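Local coordinates for carbonic anhydrase (Neosartorya fumigata, PDB 7COJ), which probably catalyses the reversible hydration of carbon dioxide to hydrogencarbonate as a zinc-dependent beta-class carbonic anhydrase, at residues E113-G118 with A156-A161; H175-G180 with Y257-G262; L235-V240 with T281-D286. All blocks are in the same frame, centred on the assembly; numbering follows the deposited sequence.

Contact 1: residues E113-G118 with A156-A161; sequences EILWIG and AVIEFA. With AZM (5-acetamido-1,3,4-thiadiazole-2-sulfonamide), chain H.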
loop_
_atom_site.group_PDB
_atom_site.type_symbol
_atom_site.label_atom_id
_atom_site.label_comp_id
_atom_site.label_asym_id
_atom_site.label_seq_id
_atom_site.Cartn_x
_atom_site.Cartn_y
_atom_site.Cartn_z
ATOM N N GLU A 113 -21.830 2.263 -17.685
ATOM C CA GLU A 113 -22.728 2.807 -16.636
ATOM C C GLU A 113 -22.537 2.057 -15.314
ATOM O O GLU A 113 -23.144 2.477 -14.297
ATOM C CB GLU A 113 -24.167 2.730 -17.158
ATOM C CG GLU A 113 -24.358 3.634 -18.374
ATOM C CD GLU A 113 -25.801 3.886 -18.802
ATOM O OE1 GLU A 113 -26.712 3.762 -17.954
ATOM O OE2 GLU A 113 -26.007 4.275 -19.987
ATOM N N ILE A 114 -21.704 1.004 -15.307
ATOM C CA ILE A 114 -21.543 0.087 -14.142
ATOM C C ILE A 114 -20.054 -0.035 -13.817
ATOM O O ILE A 114 -19.249 -0.270 -14.760
ATOM C CB ILE A 114 -22.157 -1.286 -14.413
ATOM C CG1 ILE A 114 -23.653 -1.183 -14.732
ATOM C CG2 ILE A 114 -21.894 -2.232 -13.232
ATOM C CD1 ILE A 114 -24.262 -2.439 -15.310
ATOM N N LEU A 115 -19.700 0.167 -12.544
ATOM C CA LEU A 115 -18.414 -0.281 -11.960
ATOM C C LEU A 115 -18.706 -1.561 -11.193
ATOM O O LEU A 115 -19.619 -1.580 -10.314
ATOM C CB LEU A 115 -17.802 0.806 -11.061
ATOM C CG LEU A 115 -16.712 0.318 -10.096
ATOM C CD1 LEU A 115 -15.522 -0.259 -10.854
ATOM C CD2 LEU A 115 -16.254 1.416 -9.158
ATOM N N TRP A 116 -17.983 -2.612 -11.550
ATOM C CA TRP A 116 -18.062 -3.938 -10.888
ATOM C C TRP A 116 -16.779 -4.125 -10.084
ATOM O O TRP A 116 -15.673 -4.054 -10.670
ATOM C CB TRP A 116 -18.220 -5.020 -11.938
ATOM C CG TRP A 116 -18.228 -6.430 -11.463
ATOM C CD1 TRP A 116 -17.147 -7.207 -11.188
ATOM C CD2 TRP A 116 -19.377 -7.265 -11.295
ATOM N NE1 TRP A 116 -17.547 -8.467 -10.854
ATOM C CE2 TRP A 116 -18.913 -8.538 -10.908
ATOM C CE3 TRP A 116 -20.752 -7.070 -11.433
ATOM C CZ2 TRP A 116 -19.767 -9.602 -10.660
ATOM C CZ3 TRP A 116 -21.595 -8.123 -11.202
ATOM C CH2 TRP A 116 -21.112 -9.375 -10.824
ATOM N N ILE A 117 -16.933 -4.364 -8.793
ATOM C CA ILE A 117 -15.845 -4.823 -7.901
ATOM C C ILE A 117 -16.213 -6.248 -7.478
ATOM O O ILE A 117 -17.240 -6.432 -6.776
ATOM C CB ILE A 117 -15.688 -3.864 -6.710
ATOM C CG1 ILE A 117 -15.346 -2.457 -7.197
ATOM C CG2 ILE A 117 -14.669 -4.401 -5.716
ATOM C CD1 ILE A 117 -15.284 -1.429 -6.108
ATOM N N GLY A 118 -15.438 -7.222 -7.927
ATOM C CA GLY A 118 -15.722 -8.630 -7.634
ATOM C C GLY A 118 -14.473 -9.414 -7.297
ATOM O O GLY A 118 -13.377 -8.853 -7.232
ATOM N N ALA A 156 -8.002 3.956 -6.842
ATOM C CA ALA A 156 -7.816 4.575 -8.169
ATOM C C ALA A 156 -8.979 4.158 -9.064
ATOM O O ALA A 156 -9.483 5.051 -9.826
ATOM C CB ALA A 156 -6.476 4.198 -8.755
ATOM N N VAL A 157 -9.421 2.888 -9.022
ATOM C CA VAL A 157 -10.513 2.514 -9.950
ATOM C C VAL A 157 -11.798 3.241 -9.543
ATOM O O VAL A 157 -12.507 3.688 -10.455
ATOM C CB VAL A 157 -10.753 1.018 -10.244
ATOM C CG1 VAL A 157 -9.545 0.130 -10.122
ATOM C CG2 VAL A 157 -12.068 0.433 -9.764
ATOM N N ILE A 158 -12.082 3.358 -8.251
ATOM C CA ILE A 158 -13.319 4.026 -7.762
ATOM C C ILE A 158 -13.261 5.511 -8.155
ATOM O O ILE A 158 -14.237 5.994 -8.726
ATOM C CB ILE A 158 -13.495 3.786 -6.261
ATOM C CG1 ILE A 158 -13.790 2.312 -5.996
ATOM C CG2 ILE A 158 -14.577 4.685 -5.688
ATOM C CD1 ILE A 158 -13.582 1.900 -4.564
ATOM N N GLU A 159 -12.141 6.183 -7.913
ATOM C CA GLU A 159 -11.972 7.624 -8.253
ATOM C C GLU A 159 -12.259 7.782 -9.746
ATOM O O GLU A 159 -13.043 8.671 -10.109
ATOM C CB GLU A 159 -10.572 8.098 -7.886
ATOM C CG GLU A 159 -10.195 9.481 -8.406
ATOM C CD GLU A 159 -10.930 10.631 -7.744
ATOM O OE1 GLU A 159 -11.573 10.415 -6.703
ATOM O OE2 GLU A 159 -10.878 11.730 -8.301
ATOM N N PHE A 160 -11.610 6.986 -10.599
ATOM C CA PHE A 160 -11.760 7.101 -12.070
ATOM C C PHE A 160 -13.184 6.795 -12.512
ATOM O O PHE A 160 -13.767 7.601 -13.250
ATOM C CB PHE A 160 -10.773 6.221 -12.818
ATOM C CG PHE A 160 -10.908 6.394 -14.292
ATOM C CD1 PHE A 160 -10.592 7.609 -14.883
ATOM C CD2 PHE A 160 -11.432 5.387 -15.081
ATOM C CE1 PHE A 160 -10.741 7.783 -16.256
ATOM C CE2 PHE A 160 -11.561 5.555 -16.452
ATOM C CZ PHE A 160 -11.231 6.757 -17.034
ATOM N N ALA A 161 -13.756 5.685 -12.059
ATOM C CA ALA A 161 -15.089 5.253 -12.516
ATOM C C ALA A 161 -16.140 6.272 -12.049
ATOM O O ALA A 161 -17.050 6.572 -12.837
ATOM C CB ALA A 161 -15.428 3.881 -12.008
HETATM C C1 AZM H . -8.503 4.644 -18.086
HETATM C C2 AZM H . -8.095 6.849 -17.430
HETATM C C3 AZM H . -7.099 8.151 -15.687
HETATM C C4 AZM H . -6.876 9.561 -15.219
HETATM N N1 AZM H . -8.135 2.476 -19.647
HETATM N N2 AZM H . -8.631 6.781 -18.621
HETATM N N3 AZM H . -8.893 5.476 -18.993
HETATM N N4 AZM H . -7.752 8.044 -16.877
HETATM O O1 AZM H . -7.818 2.417 -17.213
HETATM O O2 AZM H . -10.078 2.635 -18.178
HETATM O O3 AZM H . -6.747 7.149 -15.080
HETATM S S1 AZM H . -8.680 2.896 -18.233
HETATM S S2 AZM H . -7.838 5.329 -16.663
#
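Leu115 reaches from strand 114-118 to helix 156-161 with its two methyls spread over different residues. CD1 meets Val157 CG2 at 3.7 Å, and CD2 lies 3.9 Å from Ala161 CB, one helical turn further on. Chi1 of 163° sets CG anti to the backbone N, and chi2 of 62° then spreads the two methyls. CD2 also comes within 4.1 Å of Ile158 CG1, where the two side chains run at about a right angle. Ile117, two residues along the strand and directed to the same helix, repeats that perpendicular crossing: its CD1 is 4.0 Å from Ile158 CG1, so Ile158 is touched by both strand residues. The segment axes approach to 9.8 Å and are nearly antiparallel (169°), consistent with a helix laid along a strand of an alpha/beta sheet. Phe160 takes no part in the strand contact; one face of its ring is covered by an acetazolamide molecule, whose S2 lies over the ring centre and which is also bonded to Gln110. The five touching residues are all buried. The link between strand and helix here is therefore apolar packing, with no hydrogen bond across it.

Contact 2: residues H175-G180 with Y257-G262; sequences HTKCGG and YDVGSG. With ZN (zinc ion), chain E; AZM (5-acetamido-1,3,4-thiadiazole-2-sulfonamide), chain F.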
loop_
_atom_site.group_PDB
_atom_site.type_symbol
_atom_site.label_atom_id
_atom_site.label_comp_id
_atom_site.label_asym_id
_atom_site.label_seq_id
_atom_site.Cartn_x
_atom_site.Cartn_y
_atom_site.Cartn_z
ATOM N N HIS A 175 -19.216 -14.058 -3.761
ATOM C CA HIS A 175 -19.698 -15.295 -4.413
ATOM C C HIS A 175 -19.693 -16.435 -3.397
ATOM O O HIS A 175 -18.997 -16.337 -2.380
ATOM C CB HIS A 175 -18.916 -15.575 -5.706
ATOM C CG HIS A 175 -17.523 -15.988 -5.434
ATOM N ND1 HIS A 175 -17.126 -17.324 -5.467
ATOM C CD2 HIS A 175 -16.443 -15.251 -5.114
ATOM C CE1 HIS A 175 -15.833 -17.394 -5.168
ATOM N NE2 HIS A 175 -15.423 -16.150 -4.994
ATOM N N THR A 176 -20.482 -17.463 -3.677
ATOM C CA THR A 176 -20.527 -18.709 -2.888
ATOM C C THR A 176 -19.227 -19.456 -3.179
ATOM O O THR A 176 -18.697 -19.303 -4.308
ATOM C CB THR A 176 -21.782 -19.530 -3.200
ATOM O OG1 THR A 176 -21.727 -19.974 -4.558
ATOM C CG2 THR A 176 -23.063 -18.756 -2.951
ATOM N N LYS A 177 -18.747 -20.225 -2.209
ATOM C CA LYS A 177 -17.513 -21.046 -2.331
ATOM C C LYS A 177 -16.309 -20.119 -2.574
ATOM O O LYS A 177 -15.424 -20.489 -3.337
ATOM C CB LYS A 177 -17.684 -22.047 -3.475
ATOM C CG LYS A 177 -18.970 -22.869 -3.434
ATOM C CD LYS A 177 -18.983 -23.793 -2.276
ATOM C CE LYS A 177 -18.218 -25.058 -2.604
ATOM N NZ LYS A 177 -17.439 -25.594 -1.456
ATOM N N CYS A 178 -16.308 -18.917 -1.995
ATOM C CA CYS A 178 -15.141 -17.997 -2.052
ATOM C C CYS A 178 -14.087 -18.537 -1.088
ATOM O O CYS A 178 -14.287 -18.439 0.130
ATOM C CB CYS A 178 -15.512 -16.546 -1.773
ATOM S SG CYS A 178 -14.124 -15.433 -1.909
ATOM N N GLY A 179 -12.991 -19.076 -1.637
ATOM C CA GLY A 179 -11.918 -19.645 -0.807
ATOM C C GLY A 179 -11.150 -18.559 -0.065
ATOM O O GLY A 179 -10.523 -18.884 0.934
ATOM N N GLY A 180 -11.159 -17.304 -0.554
ATOM C CA GLY A 180 -10.612 -16.172 0.212
ATOM C C GLY A 180 -11.352 -15.979 1.528
ATOM O O GLY A 180 -10.707 -15.877 2.601
ATOM N N TYR A 257 -22.916 -13.923 -6.131
ATOM C CA TYR A 257 -22.936 -14.840 -7.279
ATOM C C TYR A 257 -22.910 -16.273 -6.761
ATOM O O TYR A 257 -21.997 -16.641 -5.997
ATOM C CB TYR A 257 -21.776 -14.545 -8.214
ATOM C CG TYR A 257 -21.741 -15.437 -9.415
ATOM C CD1 TYR A 257 -22.767 -15.387 -10.337
ATOM C CD2 TYR A 257 -20.739 -16.385 -9.596
ATOM C CE1 TYR A 257 -22.752 -16.201 -11.451
ATOM C CE2 TYR A 257 -20.718 -17.209 -10.697
ATOM C CZ TYR A 257 -21.724 -17.098 -11.638
ATOM O OH TYR A 257 -21.754 -17.880 -12.740
ATOM N N ASP A 258 -23.869 -17.085 -7.202
ATOM C CA ASP A 258 -23.912 -18.534 -6.860
ATOM C C ASP A 258 -23.155 -19.283 -7.959
ATOM O O ASP A 258 -23.677 -19.421 -9.094
ATOM C CB ASP A 258 -25.363 -19.011 -6.708
ATOM C CG ASP A 258 -25.499 -20.430 -6.211
ATOM O OD1 ASP A 258 -24.664 -21.266 -6.563
ATOM O OD2 ASP A 258 -26.403 -20.652 -5.415
ATOM N N VAL A 259 -21.959 -19.763 -7.659
ATOM C CA VAL A 259 -21.066 -20.394 -8.680
ATOM C C VAL A 259 -21.693 -21.713 -9.157
ATOM O O VAL A 259 -21.305 -22.161 -10.220
ATOM C CB VAL A 259 -19.640 -20.619 -8.142
ATOM C CG1 VAL A 259 -18.954 -19.290 -7.866
ATOM C CG2 VAL A 259 -19.619 -21.541 -6.940
ATOM N N GLY A 260 -22.642 -22.288 -8.399
ATOM C CA GLY A 260 -23.302 -23.556 -8.769
ATOM C C GLY A 260 -24.473 -23.385 -9.738
ATOM O O GLY A 260 -24.748 -24.339 -10.454
ATOM N N SER A 261 -25.158 -22.243 -9.735
ATOM C CA SER A 261 -26.388 -22.007 -10.534
ATOM C C SER A 261 -26.143 -20.947 -11.606
ATOM O O SER A 261 -26.907 -20.912 -12.596
ATOM C CB SER A 261 -27.538 -21.581 -9.624
ATOM O OG SER A 261 -27.310 -20.277 -9.118
ATOM N N GLY A 262 -25.191 -20.039 -11.382
ATOM C CA GLY A 262 -24.947 -18.909 -12.298
ATOM C C GLY A 262 -25.816 -17.703 -11.979
ATOM O O GLY A 262 -25.756 -16.701 -12.717
HETATM ZN ZN ZN E . -13.542 -15.522 -4.218
HETATM C C1 AZM F . -9.871 -17.778 -3.566
HETATM C C2 AZM F . -8.476 -18.613 -1.857
HETATM C C3 AZM F . -6.726 -17.984 -0.318
HETATM C C4 AZM F . -5.719 -18.533 0.650
HETATM N N1 AZM F . -12.281 -17.181 -4.547
HETATM N N2 AZM F . -9.295 -19.519 -2.336
HETATM N N3 AZM F . -10.062 -19.032 -3.375
HETATM N N4 AZM F . -7.557 -18.907 -0.879
HETATM O O1 AZM F . -10.430 -15.519 -4.420
HETATM O O2 AZM F . -10.369 -17.430 -6.022
HETATM O O3 AZM F . -6.792 -16.810 -0.640
HETATM S S1 AZM F . -10.750 -16.852 -4.782
HETATM S S2 AZM F . -8.660 -17.072 -2.585
HETATM O O HOH W 1 -22.915 -22.388 -4.775
#
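A short parallel beta bridge, prolonged by a side-chain hydrogen bond, joins the C-terminal end of strand 169-175 to that of strand 251-257, beside the zinc. The bridge pairs His175 with Tyr257, their CA atoms 4.3 Å apart, and Thr176 N donates to Tyr257 O at 2.9 Å. Beyond it the side chain of Thr176 takes over: chi1 of 65° sets OG1 between the backbone N and the carbonyl carbon, where it accepts from Val259 N at 3.1 Å and 156°. A water joins the same hydroxyl to Asp258 OD1. That carboxylate oxygen also receives Gly260 N at 2.9 Å, forming an Asx turn that shapes the loop after the strand. Val259 packs CG1 3.6 Å from His175 ND1, while its CG2 meets Lys177 CG at 3.8 Å. The imidazole itself is directed away from the bridge, with NE2 on zinc at 2.1 Å; its ND1 makes a weak bond to Thr176 O. Cys178 SG is a second ligand, and the inhibitor nitrogen N1 binds the metal near the plane of the imidazole, at its edge. With Cys119 this gives the Cys-His-Cys zinc site characteristic of beta-class carbonic anhydrases, here with a sulfonamide on the metal.

Contact 3: residues L235-V240 with T281-D286; sequences LTQKSV and TSFKTD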
loop_
_atom_site.group_PDB
_atom_site.type_symbol
_atom_site.label_atom_id
_atom_site.label_comp_id
_atom_site.label_asym_id
_atom_site.label_seq_id
_atom_site.Cartn_x
_atom_site.Cartn_y
_atom_site.Cartn_z
ATOM N N LEU A 235 -16.834 1.808 0.634
ATOM C CA LEU A 235 -17.072 2.532 -0.637
ATOM C C LEU A 235 -17.724 3.892 -0.329
ATOM O O LEU A 235 -17.268 4.906 -0.894
ATOM C CB LEU A 235 -17.957 1.623 -1.492
ATOM C CG LEU A 235 -18.382 2.133 -2.844
ATOM C CD1 LEU A 235 -17.169 2.184 -3.761
ATOM C CD2 LEU A 235 -19.443 1.218 -3.417
ATOM N N THR A 236 -18.701 3.927 0.577
ATOM C CA THR A 236 -19.464 5.155 0.901
ATOM C C THR A 236 -18.675 6.004 1.898
ATOM O O THR A 236 -19.087 7.149 2.096
ATOM C CB THR A 236 -20.885 4.841 1.365
ATOM O OG1 THR A 236 -20.833 3.949 2.478
ATOM C CG2 THR A 236 -21.715 4.220 0.264
ATOM N N GLN A 237 -17.546 5.524 2.420
ATOM C CA GLN A 237 -16.631 6.369 3.229
ATOM C C GLN A 237 -15.754 7.214 2.296
ATOM O O GLN A 237 -14.910 7.918 2.777
ATOM C CB GLN A 237 -15.868 5.509 4.248
ATOM C CG GLN A 237 -16.771 5.099 5.419
ATOM C CD GLN A 237 -16.101 4.207 6.437
ATOM O OE1 GLN A 237 -15.130 3.513 6.146
ATOM N NE2 GLN A 237 -16.619 4.223 7.650
ATOM N N LYS A 238 -15.926 7.149 0.985
ATOM C CA LYS A 238 -15.040 7.899 0.066
ATOM C C LYS A 238 -15.817 9.128 -0.387
ATOM O O LYS A 238 -16.957 8.936 -0.867
ATOM C CB LYS A 238 -14.651 6.975 -1.082
ATOM C CG LYS A 238 -13.842 5.771 -0.628
ATOM C CD LYS A 238 -13.553 4.841 -1.770
ATOM C CE LYS A 238 -12.798 3.600 -1.350
ATOM N NZ LYS A 238 -11.601 3.901 -0.530
ATOM N N SER A 239 -15.234 10.320 -0.237
ATOM C CA SER A 239 -15.908 11.599 -0.582
ATOM C C SER A 239 -16.436 11.540 -2.025
ATOM O O SER A 239 -17.584 11.974 -2.254
ATOM C CB SER A 239 -14.998 12.777 -0.373
ATOM O OG SER A 239 -15.770 13.971 -0.349
ATOM N N VAL A 240 -15.650 10.992 -2.964
ATOM C CA VAL A 240 -16.017 10.932 -4.413
ATOM C C VAL A 240 -17.355 10.203 -4.569
ATOM O O VAL A 240 -18.186 10.604 -5.413
ATOM C CB VAL A 240 -14.890 10.311 -5.265
ATOM C CG1 VAL A 240 -14.638 8.840 -4.942
ATOM C CG2 VAL A 240 -15.173 10.494 -6.750
ATOM N N THR A 281 -20.809 13.669 7.266
ATOM C CA THR A 281 -20.133 14.612 8.195
ATOM C C THR A 281 -18.649 14.238 8.308
ATOM O O THR A 281 -17.793 15.152 8.252
ATOM C CB THR A 281 -20.814 14.603 9.565
ATOM O OG1 THR A 281 -22.178 14.991 9.351
ATOM C CG2 THR A 281 -20.134 15.532 10.553
ATOM N N SER A 282 -18.363 12.943 8.449
ATOM C CA SER A 282 -17.022 12.443 8.851
ATOM C C SER A 282 -16.088 12.349 7.632
ATOM O O SER A 282 -14.878 12.475 7.836
ATOM C CB SER A 282 -17.130 11.122 9.540
ATOM O OG SER A 282 -17.937 11.203 10.721
ATOM N N PHE A 283 -16.611 12.168 6.413
ATOM C CA PHE A 283 -15.790 11.813 5.223
ATOM C C PHE A 283 -15.914 12.780 4.046
ATOM O O PHE A 283 -14.993 12.782 3.197
ATOM C CB PHE A 283 -16.173 10.413 4.754
ATOM C CG PHE A 283 -15.559 9.333 5.608
ATOM C CD1 PHE A 283 -14.257 8.898 5.372
ATOM C CD2 PHE A 283 -16.279 8.771 6.646
ATOM C CE1 PHE A 283 -13.693 7.907 6.162
ATOM C CE2 PHE A 283 -15.715 7.772 7.429
ATOM C CZ PHE A 283 -14.423 7.354 7.199
ATOM N N LYS A 284 -16.981 13.574 3.956
ATOM C CA LYS A 284 -17.097 14.559 2.850
ATOM C C LYS A 284 -16.001 15.627 2.946
ATOM O O LYS A 284 -15.810 16.250 4.011
ATOM C CB LYS A 284 -18.471 15.226 2.845
ATOM C CG LYS A 284 -18.707 16.112 1.636
ATOM C CD LYS A 284 -19.161 15.366 0.401
ATOM C CE LYS A 284 -19.907 16.258 -0.572
ATOM N NZ LYS A 284 -20.807 17.206 0.133
ATOM N N THR A 285 -15.282 15.812 1.854
ATOM C CA THR A 285 -14.079 16.664 1.722
ATOM C C THR A 285 -14.336 17.629 0.557
ATOM O O THR A 285 -15.015 17.234 -0.408
ATOM C CB THR A 285 -12.871 15.712 1.622
ATOM O OG1 THR A 285 -12.133 15.780 2.853
ATOM C CG2 THR A 285 -11.983 15.914 0.416
ATOM N N ASP A 286 -13.782 18.839 0.627
ATOM C CA ASP A 286 -13.707 19.777 -0.522
ATOM C C ASP A 286 -12.553 19.294 -1.424
ATOM O O ASP A 286 -12.230 19.902 -2.445
ATOM C CB ASP A 286 -13.601 21.231 -0.029
ATOM C CG ASP A 286 -12.170 21.749 0.078
ATOM O OD1 ASP A 286 -11.295 20.978 0.546
ATOM O OD2 ASP A 286 -11.923 22.914 -0.348
#
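Ser239 OG is gripped from two directions: it accepts from Thr285 N at 2.9 Å, with an N-H...O angle of 162°, and it is hydrogen-bonded to Glu243 one turn further along its own helix. Here the N-terminal turn of helix 239-248 meets the C-terminal end of helix 273-283. The segment 235-240 is the bend between helices 216-236 and 239-248, and 281-286 carries the end of helix 273-283 and the start of the C-terminal tail. Lys238 occupies the N-cap position of helix 239-248, which places Ser239 at its first residue; Lys284 is the first residue to leave helical geometry after Phe283. The serine hydroxyl reaches the tail because chi1 (-164°) turns OG anti to the backbone N. Alongside, the aliphatic part of Lys284 passes the same oxygen, with CD 3.7 Å from Ser239 OG.

The apolar half of the contact is made by Gln237 and Phe283. Gln237 lies across one face of the phenyl ring, and its amide plane is moderately inclined to the ring. The amide end has its main partner in the third subunit, where NE2 bonds to Glu205, and Arg201 of that subunit bonds to Ser282 O, so the tail segment is also part of a subunit interface. Over the ring, the CH-pi contact is nearly vertical: Gln237 CB stands 3.7 Å from the centroid of the Phe283 ring, only 8° off its normal.

Overall arrangement
Along the chain, contact 1 closes before the other two open, whereas the segments of contacts 2 and 3 alternate. Contacts 1 and 2 share the parallel part of the sheet: strand 114-119 lies next to 169-175, which neighbours 251-257. Their centres are 21 Å apart. Contacts 1 and 3, centres 16 Å apart, are continuous through Ile158 of helix 152-164, which packs against Leu235 and Lys238. Contacts 2 and 3 lie on opposite sides of the chain's centre, about 31 Å apart between centres. Contact 2, at the zinc, is separate, its nearest atoms about 6 Å from contact 1 and about 15 Å from contact 3; contacts 1 and 2 touch the second subunit, contact 3 the third.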